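Long-range contacts in N-acetyl-beta-D glucosaminidase (Rhizomucor miehei CAU432, PDB 4ZM6), which probably hydrolyses beta-N-acetylglucosaminides through a glycoside hydrolase family 3 domain and transfers acetyl groups from acetyl-CoA, probably to glucosamine, through a GCN5-related region: residues 562-566 and 850-854; 565-571 and 783-789; 738-742 and 765-769. The contacts are given in a common frame with arbitrary orientation. Residues are numbered along the deposited sequence.

Contact 1 (562-566 and 850-854)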
loop_
_atom_site.group_PDB
_atom_site.type_symbol
_atom_site.label_atom_id
_atom_site.label_comp_id
_atom_site.label_asym_id
_atom_site.label_seq_id
_atom_site.Cartn_x
_atom_site.Cartn_y
_atom_site.Cartn_z
ATOM N N GLY A 562 -3.444 -11.918 33.724
ATOM C CA GLY A 562 -4.559 -11.833 34.673
ATOM C C GLY A 562 -4.237 -12.030 36.147
ATOM O O GLY A 562 -4.911 -11.454 37.002
ATOM N N LYS A 563 -3.223 -12.839 36.453
ATOM C CA LYS A 563 -2.870 -13.144 37.846
ATOM C C LYS A 563 -2.310 -11.924 38.581
ATOM O O LYS A 563 -2.854 -11.521 39.601
ATOM C CB LYS A 563 -1.874 -14.311 37.928
ATOM N N ASP A 564 -1.234 -11.342 38.058
ATOM C CA ASP A 564 -0.578 -10.191 38.702
ATOM C C ASP A 564 -1.086 -8.827 38.227
ATOM O O ASP A 564 -0.887 -7.823 38.913
ATOM C CB ASP A 564 0.940 -10.236 38.468
ATOM C CG ASP A 564 1.632 -11.327 39.264
ATOM O OD1 ASP A 564 0.937 -12.162 39.881
ATOM O OD2 ASP A 564 2.881 -11.343 39.263
ATOM N N TRP A 565 -1.708 -8.785 37.048
ATOM C CA TRP A 565 -2.109 -7.529 36.419
ATOM C C TRP A 565 -3.510 -7.613 35.827
ATOM O O TRP A 565 -3.681 -7.433 34.622
ATOM C CB TRP A 565 -1.147 -7.166 35.290
ATOM C CG TRP A 565 0.301 -7.294 35.596
ATOM C CD1 TRP A 565 1.049 -8.432 35.535
ATOM C CD2 TRP A 565 1.201 -6.239 35.962
ATOM N NE1 TRP A 565 2.353 -8.156 35.860
ATOM C CE2 TRP A 565 2.476 -6.817 36.118
ATOM C CE3 TRP A 565 1.049 -4.865 36.184
ATOM C CZ2 TRP A 565 3.594 -6.073 36.485
ATOM C CZ3 TRP A 565 2.166 -4.124 36.548
ATOM C CH2 TRP A 565 3.423 -4.734 36.693
ATOM N N PRO A 566 -4.522 -7.881 36.664
ATOM C CA PRO A 566 -5.892 -7.878 36.143
ATOM C C PRO A 566 -6.265 -6.498 35.595
ATOM O O PRO A 566 -5.966 -5.486 36.238
ATOM C CB PRO A 566 -6.740 -8.246 37.364
ATOM C CG PRO A 566 -5.880 -7.944 38.549
ATOM C CD PRO A 566 -4.469 -8.163 38.108
ATOM N N TRP A 850 6.300 -1.684 44.503
ATOM C CA TRP A 850 5.122 -2.472 44.181
ATOM C C TRP A 850 5.434 -3.496 43.097
ATOM O O TRP A 850 5.111 -4.676 43.234
ATOM C CB TRP A 850 4.000 -1.539 43.719
ATOM C CG TRP A 850 2.775 -2.261 43.301
ATOM C CD1 TRP A 850 2.043 -3.126 44.052
ATOM C CD2 TRP A 850 2.135 -2.192 42.023
ATOM N NE1 TRP A 850 0.983 -3.606 43.321
ATOM C CE2 TRP A 850 1.017 -3.047 42.071
ATOM C CE3 TRP A 850 2.401 -1.493 40.841
ATOM C CZ2 TRP A 850 0.157 -3.220 40.983
ATOM C CZ3 TRP A 850 1.545 -1.665 39.758
ATOM C CH2 TRP A 850 0.437 -2.521 39.838
ATOM N N ARG A 851 6.033 -3.023 42.009
ATOM C CA ARG A 851 6.459 -3.875 40.910
ATOM C C ARG A 851 7.720 -3.280 40.288
ATOM O O ARG A 851 7.927 -2.064 40.344
ATOM C CB ARG A 851 5.359 -3.976 39.848
ATOM C CG ARG A 851 4.051 -4.598 40.311
ATOM C CD ARG A 851 4.163 -6.102 40.491
ATOM N NE ARG A 851 2.960 -6.686 41.090
ATOM C CZ ARG A 851 1.803 -6.873 40.454
ATOM N NH1 ARG A 851 1.660 -6.518 39.185
ATOM N NH2 ARG A 851 0.774 -7.417 41.089
ATOM N N SER A 852 8.553 -4.131 39.685
ATOM C CA SER A 852 9.800 -3.677 39.052
ATOM C C SER A 852 9.843 -4.028 37.566
ATOM O O SER A 852 9.250 -5.016 37.133
ATOM C CB SER A 852 11.012 -4.275 39.772
ATOM O OG SER A 852 10.973 -3.992 41.164
ATOM N N TYR A 853 10.543 -3.202 36.792
ATOM C CA TYR A 853 10.697 -3.413 35.351
ATOM C C TYR A 853 12.140 -3.193 34.922
ATOM O O TYR A 853 12.866 -2.424 35.541
ATOM C CB TYR A 853 9.805 -2.449 34.557
ATOM C CG TYR A 853 8.407 -2.283 35.110
ATOM C CD1 TYR A 853 8.139 -1.322 36.072
ATOM C CD2 TYR A 853 7.354 -3.077 34.666
ATOM C CE1 TYR A 853 6.868 -1.158 36.581
ATOM C CE2 TYR A 853 6.072 -2.916 35.172
ATOM C CZ TYR A 853 5.841 -1.954 36.135
ATOM O OH TYR A 853 4.581 -1.776 36.658
ATOM N N ARG A 854 12.548 -3.860 33.849
ATOM C CA ARG A 854 13.842 -3.598 33.229
ATOM C C ARG A 854 13.611 -2.929 31.887
ATOM O O ARG A 854 12.967 -3.504 31.007
ATOM C CB ARG A 854 14.622 -4.891 33.030
ATOM C CG ARG A 854 15.994 -4.698 32.393
ATOM C CD ARG A 854 16.675 -6.032 32.130
ATOM N NE ARG A 854 16.716 -6.856 33.337
ATOM C CZ ARG A 854 17.570 -6.678 34.342
ATOM N NH1 ARG A 854 18.471 -5.694 34.311
ATOM N NH2 ARG A 854 17.509 -7.483 35.400
#
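Arg851 reaches across this contact in an m,m,t conformation, its CA-to-CB bond directed at the loop that follows helix 546-561. The guanidinium grips one carbonyl with both terminal nitrogens: NH2 lies 2.8 Å and NH1 2.9 Å from Asp564 O, with N-H...O angles of 144° and 139°. The same group covers a face of the Trp565 indole. Arg851 CZ stands 4.4 Å from the centroid of the six-membered ring of Trp565 and 9° off the ring normal, which meets the geometry of a cation-pi interaction. Trp565 can offer that face because chi1 of -46° and chi2 of 83° carry the indole up to the strand, although its CA-to-CB bond runs sideways. Strand 847-857 lies in the C-terminal of two acetyltransferase-like regions, consistent with a GNAT fold, and pairs with strand 686-692; the loop 562-566 lies in the preceding region, so the contact ties the two together. A classic beta bulge, in which Trp850 and Arg851 both face Asp688, lies at this point of the strand. Trp850, chi1 t, brings CH2 to 4.0 Å from Trp565 CZ3, the six-membered rings being oblique at 73°. Tyr853 meets Trp565 rim to rim, completing an aromatic cluster: Tyr853 CE2 is 3.6 Å from Trp565 CH2, while Tyr853 OH, near the plane of the indole, is hydrogen-bonded to Asp688.

Contact 2 (565-571 and 783-789)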
loop_
_atom_site.group_PDB
_atom_site.type_symbol
_atom_site.label_atom_id
_atom_site.label_comp_id
_atom_site.label_asym_id
_atom_site.label_seq_id
_atom_site.Cartn_x
_atom_site.Cartn_y
_atom_site.Cartn_z
ATOM N N TRP A 565 -1.708 -8.785 37.048
ATOM C CA TRP A 565 -2.109 -7.529 36.419
ATOM C C TRP A 565 -3.510 -7.613 35.827
ATOM O O TRP A 565 -3.681 -7.433 34.622
ATOM C CB TRP A 565 -1.147 -7.166 35.290
ATOM C CG TRP A 565 0.301 -7.294 35.596
ATOM C CD1 TRP A 565 1.049 -8.432 35.535
ATOM C CD2 TRP A 565 1.201 -6.239 35.962
ATOM N NE1 TRP A 565 2.353 -8.156 35.860
ATOM C CE2 TRP A 565 2.476 -6.817 36.118
ATOM C CE3 TRP A 565 1.049 -4.865 36.184
ATOM C CZ2 TRP A 565 3.594 -6.073 36.485
ATOM C CZ3 TRP A 565 2.166 -4.124 36.548
ATOM C CH2 TRP A 565 3.423 -4.734 36.693
ATOM N N PRO A 566 -4.522 -7.881 36.664
ATOM C CA PRO A 566 -5.892 -7.878 36.143
ATOM C C PRO A 566 -6.265 -6.498 35.595
ATOM O O PRO A 566 -5.966 -5.486 36.238
ATOM C CB PRO A 566 -6.740 -8.246 37.364
ATOM C CG PRO A 566 -5.880 -7.944 38.549
ATOM C CD PRO A 566 -4.469 -8.163 38.108
ATOM N N LEU A 567 -6.885 -6.458 34.413
ATOM C CA LEU A 567 -7.140 -5.190 33.714
ATOM C C LEU A 567 -8.403 -5.245 32.856
ATOM O O LEU A 567 -8.437 -5.954 31.852
ATOM C CB LEU A 567 -5.934 -4.839 32.833
ATOM C CG LEU A 567 -5.857 -3.407 32.302
ATOM C CD1 LEU A 567 -5.649 -2.413 33.441
ATOM C CD2 LEU A 567 -4.751 -3.255 31.269
ATOM N N ARG A 568 -9.428 -4.481 33.239
ATOM C CA ARG A 568 -10.733 -4.511 32.554
ATOM C C ARG A 568 -10.678 -3.976 31.107
ATOM O O ARG A 568 -9.776 -3.217 30.749
ATOM C CB ARG A 568 -11.777 -3.732 33.372
ATOM N N LYS A 569 -11.659 -4.372 30.297
ATOM C CA LYS A 569 -11.705 -4.051 28.863
ATOM C C LYS A 569 -11.501 -2.572 28.539
ATOM O O LYS A 569 -10.825 -2.233 27.561
ATOM C CB LYS A 569 -13.038 -4.507 28.244
ATOM N N ASP A 570 -12.092 -1.695 29.345
ATOM C CA ASP A 570 -12.053 -0.259 29.051
ATOM C C ASP A 570 -10.673 0.359 29.279
ATOM O O ASP A 570 -10.297 1.306 28.583
ATOM C CB ASP A 570 -13.148 0.509 29.812
ATOM C CG ASP A 570 -13.033 0.377 31.318
ATOM O OD1 ASP A 570 -13.226 -0.749 31.834
ATOM O OD2 ASP A 570 -12.769 1.404 31.985
ATOM N N LYS A 571 -9.910 -0.176 30.229
ATOM C CA LYS A 571 -8.533 0.291 30.441
ATOM C C LYS A 571 -7.630 -0.094 29.267
ATOM O O LYS A 571 -6.838 0.714 28.777
ATOM C CB LYS A 571 -7.967 -0.258 31.752
ATOM C CG LYS A 571 -8.696 0.242 32.992
ATOM C CD LYS A 571 -8.579 1.754 33.158
ATOM C CE LYS A 571 -9.670 2.307 34.055
ATOM N NZ LYS A 571 -9.566 3.787 34.165
ATOM N N ILE A 783 -4.096 2.850 35.707
ATOM C CA ILE A 783 -5.047 1.912 35.112
ATOM C C ILE A 783 -5.249 0.678 35.995
ATOM O O ILE A 783 -6.119 -0.151 35.720
ATOM C CB ILE A 783 -4.607 1.477 33.693
ATOM C CG1 ILE A 783 -3.283 0.697 33.729
ATOM C CG2 ILE A 783 -4.465 2.688 32.787
ATOM C CD1 ILE A 783 -2.903 0.058 32.409
ATOM N N TRP A 784 -4.465 0.565 37.062
ATOM C CA TRP A 784 -4.450 -0.643 37.876
ATOM C C TRP A 784 -5.457 -0.533 39.018
ATOM O O TRP A 784 -5.108 -0.708 40.187
ATOM C CB TRP A 784 -3.037 -0.887 38.426
ATOM C CG TRP A 784 -1.975 -0.903 37.370
ATOM C CD1 TRP A 784 -0.896 -0.067 37.271
ATOM C CD2 TRP A 784 -1.895 -1.792 36.257
ATOM N NE1 TRP A 784 -0.152 -0.382 36.165
ATOM C CE2 TRP A 784 -0.743 -1.441 35.524
ATOM C CE3 TRP A 784 -2.683 -2.857 35.807
ATOM C CZ2 TRP A 784 -0.361 -2.118 34.364
ATOM C CZ3 TRP A 784 -2.299 -3.533 34.647
ATOM C CH2 TRP A 784 -1.151 -3.156 33.941
ATOM N N THR A 785 -6.713 -0.268 38.670
ATOM C CA THR A 785 -7.749 0.036 39.661
ATOM C C THR A 785 -8.546 -1.187 40.115
ATOM O O THR A 785 -9.511 -1.049 40.869
ATOM C CB THR A 785 -8.739 1.091 39.124
ATOM O OG1 THR A 785 -9.310 0.632 37.890
ATOM C CG2 THR A 785 -8.038 2.427 38.900
ATOM N N ASP A 786 -8.142 -2.377 39.680
ATOM C CA ASP A 786 -8.797 -3.615 40.100
ATOM C C ASP A 786 -8.737 -3.741 41.623
ATOM O O ASP A 786 -7.778 -3.289 42.247
ATOM C CB ASP A 786 -8.112 -4.808 39.427
ATOM C CG ASP A 786 -8.775 -6.124 39.745
ATOM O OD1 ASP A 786 -8.483 -6.684 40.822
ATOM O OD2 ASP A 786 -9.569 -6.606 38.910
ATOM N N ASP A 787 -9.753 -4.360 42.216
ATOM C CA ASP A 787 -9.824 -4.500 43.678
ATOM C C ASP A 787 -8.582 -5.164 44.285
ATOM O O ASP A 787 -8.208 -4.855 45.415
ATOM C CB ASP A 787 -11.069 -5.290 44.095
ATOM C CG ASP A 787 -12.360 -4.589 43.723
ATOM O OD1 ASP A 787 -12.353 -3.781 42.763
ATOM O OD2 ASP A 787 -13.388 -4.852 44.385
ATOM N N LYS A 788 -7.947 -6.069 43.542
ATOM C CA LYS A 788 -6.797 -6.812 44.054
ATOM C C LYS A 788 -5.480 -6.028 43.955
ATOM O O LYS A 788 -4.450 -6.487 44.446
ATOM C CB LYS A 788 -6.676 -8.157 43.328
ATOM N N LEU A 789 -5.512 -4.854 43.330
ATOM C CA LEU A 789 -4.315 -4.027 43.164
ATOM C C LEU A 789 -4.491 -2.716 43.938
ATOM O O LEU A 789 -4.513 -2.735 45.168
ATOM C CB LEU A 789 -4.047 -3.779 41.669
ATOM C CG LEU A 789 -3.864 -5.006 40.776
ATOM C CD1 LEU A 789 -3.453 -4.555 39.383
ATOM C CD2 LEU A 789 -2.845 -5.970 41.364
#
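Trp565 opens the contact by meeting the indole of Trp784: Trp565 CE3 lies over a face of the Trp784 ring, 3.6 Å from Trp784 CH2, and the six-membered rings, 5.0 Å apart at their centroids, are inclined at 58°, an oblique pairing. Pro566 follows, flanked by two residues of the facing loop. Its CD is 4.0 Å from Leu789 CD1, and its CB is 3.6 Å from Asp786 OD2. Asp786 is held in place by its own loop, since Asp786 OD1 accepts a hydrogen bond from Lys788 N at 2.8 Å (168°), an Asx turn, and a type I turn runs from Asp786 to Leu789. Leu567 then puts CD1 into the angle between Ile783 and Trp784, 3.8 Å from Ile783 CD1 and 3.7 Å from Trp784 CZ3; Trp784 is the centre of an inverse gamma turn. Arg568 takes the N-cap position, and three residues on, still in the first turn of the helix, Lys571 lays its aliphatic chain on Ile783, with Lys571 CD 4.0 Å from Ile783 CB. The 483 Å² buried here thus comes from apolar and van der Waals contact. The loop 783-789 precedes strand 794-802 of the second GNAT-like region, and the segment 565-571 joins helices 546-561 and 569-577 of the first. Trp557 of helix 546-561 touches both Leu567 and Trp784, while Leu789 rests on Trp850 and Arg851 of strand 847-857.

Contact 3 (738-742 and 765-769)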
loop_
_atom_site.group_PDB
_atom_site.type_symbol
_atom_site.label_atom_id
_atom_site.label_comp_id
_atom_site.label_asym_id
_atom_site.label_seq_id
_atom_site.Cartn_x
_atom_site.Cartn_y
_atom_site.Cartn_z
ATOM N N THR A 738 3.564 16.166 28.632
ATOM C CA THR A 738 2.665 15.475 29.551
ATOM C C THR A 738 1.762 16.467 30.287
ATOM O O THR A 738 0.564 16.222 30.463
ATOM C CB THR A 738 3.454 14.645 30.573
ATOM O OG1 THR A 738 4.262 13.701 29.874
ATOM C CG2 THR A 738 2.520 13.891 31.505
ATOM N N TYR A 739 2.347 17.576 30.727
ATOM C CA TYR A 739 1.588 18.660 31.334
ATOM C C TYR A 739 0.623 19.244 30.300
ATOM O O TYR A 739 -0.553 19.456 30.596
ATOM C CB TYR A 739 2.529 19.741 31.882
ATOM C CG TYR A 739 3.160 19.401 33.225
ATOM C CD1 TYR A 739 4.346 18.673 33.311
ATOM C CD2 TYR A 739 2.571 19.824 34.409
ATOM C CE1 TYR A 739 4.918 18.373 34.542
ATOM C CE2 TYR A 739 3.131 19.533 35.641
ATOM C CZ TYR A 739 4.305 18.813 35.708
ATOM O OH TYR A 739 4.843 18.535 36.950
ATOM N N GLN A 740 1.119 19.469 29.085
ATOM C CA GLN A 740 0.290 19.964 27.978
ATOM C C GLN A 740 -0.879 19.035 27.644
ATOM O O GLN A 740 -1.965 19.494 27.277
ATOM C CB GLN A 740 1.139 20.164 26.719
ATOM C CG GLN A 740 2.028 21.395 26.763
ATOM C CD GLN A 740 2.909 21.528 25.537
ATOM O OE1 GLN A 740 3.225 20.538 24.882
ATOM N NE2 GLN A 740 3.315 22.756 25.224
ATOM N N HIS A 741 -0.647 17.733 27.754
ATOM C CA HIS A 741 -1.667 16.750 27.418
ATOM C C HIS A 741 -2.840 16.854 28.397
ATOM O O HIS A 741 -4.004 16.841 27.986
ATOM C CB HIS A 741 -1.055 15.348 27.405
ATOM C CG HIS A 741 -2.056 14.242 27.434
ATOM N ND1 HIS A 741 -2.730 13.886 28.581
ATOM C CD2 HIS A 741 -2.478 13.393 26.471
ATOM C CE1 HIS A 741 -3.532 12.869 28.324
ATOM N NE2 HIS A 741 -3.397 12.549 27.050
ATOM N N HIS A 742 -2.518 16.973 29.684
ATOM C CA HIS A 742 -3.531 17.122 30.728
ATOM C C HIS A 742 -4.289 18.450 30.595
ATOM O O HIS A 742 -5.513 18.487 30.719
ATOM C CB HIS A 742 -2.903 17.016 32.119
ATOM C CG HIS A 742 -2.091 15.774 32.325
ATOM N ND1 HIS A 742 -2.411 14.567 31.742
ATOM C CD2 HIS A 742 -0.977 15.548 33.063
ATOM C CE1 HIS A 742 -1.529 13.655 32.104
ATOM N NE2 HIS A 742 -0.650 14.223 32.907
ATOM N N ALA A 765 8.573 24.692 41.811
ATOM C CA ALA A 765 8.472 23.245 41.745
ATOM C C ALA A 765 7.104 22.899 41.182
ATOM O O ALA A 765 6.239 23.777 41.070
ATOM C CB ALA A 765 8.655 22.627 43.124
ATOM N N SER A 766 6.904 21.634 40.823
ATOM C CA SER A 766 5.608 21.193 40.325
ATOM C C SER A 766 5.494 19.683 40.323
ATOM O O SER A 766 6.502 18.989 40.356
ATOM C CB SER A 766 5.372 21.716 38.903
ATOM O OG SER A 766 5.807 20.779 37.939
ATOM N N LEU A 767 4.260 19.186 40.285
ATOM C CA LEU A 767 4.000 17.766 40.031
ATOM C C LEU A 767 2.592 17.554 39.508
ATOM O O LEU A 767 1.770 18.464 39.545
ATOM C CB LEU A 767 4.242 16.916 41.283
ATOM C CG LEU A 767 3.324 17.125 42.490
ATOM C CD1 LEU A 767 1.949 16.507 42.281
ATOM C CD2 LEU A 767 3.967 16.539 43.737
ATOM N N ILE A 768 2.331 16.336 39.035
ATOM C CA ILE A 768 1.055 15.970 38.426
ATOM C C ILE A 768 0.348 14.933 39.275
ATOM O O ILE A 768 0.804 13.796 39.371
ATOM C CB ILE A 768 1.250 15.377 37.013
ATOM C CG1 ILE A 768 1.783 16.442 36.053
ATOM C CG2 ILE A 768 -0.065 14.819 36.473
ATOM C CD1 ILE A 768 2.316 15.870 34.758
ATOM N N LEU A 769 -0.771 15.330 39.876
ATOM C CA LEU A 769 -1.631 14.402 40.601
ATOM C C LEU A 769 -2.495 13.610 39.637
ATOM O O LEU A 769 -2.643 13.964 38.462
ATOM C CB LEU A 769 -2.562 15.145 41.563
ATOM C CG LEU A 769 -1.970 15.796 42.807
ATOM C CD1 LEU A 769 -3.034 16.627 43.507
ATOM C CD2 LEU A 769 -1.411 14.741 43.745
#
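Within the C-terminal GNAT-like region, helix 736-745 packs on a face of the mixed beta-sheet through strand 763-771, a helix-on-sheet arrangement consistent with the alpha/beta fold of GNAT acetyltransferases. The short axes approach to 10.3 Å and cross at 53°, so the helix runs obliquely over the strand. Along the strand, Ser766 is the first residue to engage: its CA-to-CB bond points at the helix and Ser766 OG lies 2.6 Å from Tyr739 OH, a hydrogen bond between hydroxyls. Tyr739 OH is also hydrogen-bonded to Cys799 O of the adjacent strand 794-802, so the phenol links the helix to two strands. The CA-to-CB bond of Leu767 points away from the helix, and its side chain touches Ile815 and Ala819 of helix 811-825; it meets the tyrosine through its backbone, Leu767 CA being 3.3 Å from Tyr739 OH. The alternation brings Ile768 back to the helix side, where it has 95 Å² covered, the most of any residue here. Its CG2 lies 3.6 Å from His742 CD2, and its CD1 touches Thr738 CG2 at 3.8 Å. The m,t rotamer of Ile768 also places its longer branch on the phenol: CG1 is 3.4 Å from Tyr739 CE2, and CD1 sits 3.5 Å from the centroid of the Tyr739 ring, 8° off the normal, in a CH-pi interaction.

Contacts 1 and 2 start from the same loop, share Trp565 and Pro566, and touch: Leu789 CD2 lies 3.6 Å from Asp564 O, and Trp784 CD1 is 3.8 Å from Trp850 CH2. Together they join the two GNAT-like regions, both only partly buried. Both pack aromatic rings on Trp565, but contact 1 adds the Arg851 cation-pi interaction and its hydrogen bonds to Asp564 O, whereas contact 2 relies on apolar contact. Contact 3 is the buried one, about 25 Å from contact 1 and 23 Å from contact 2 between centres, within the C-terminal region. Its strand shares a branched sheet with strand 847-857, but a helix covers it, where contact 1 sets a loop.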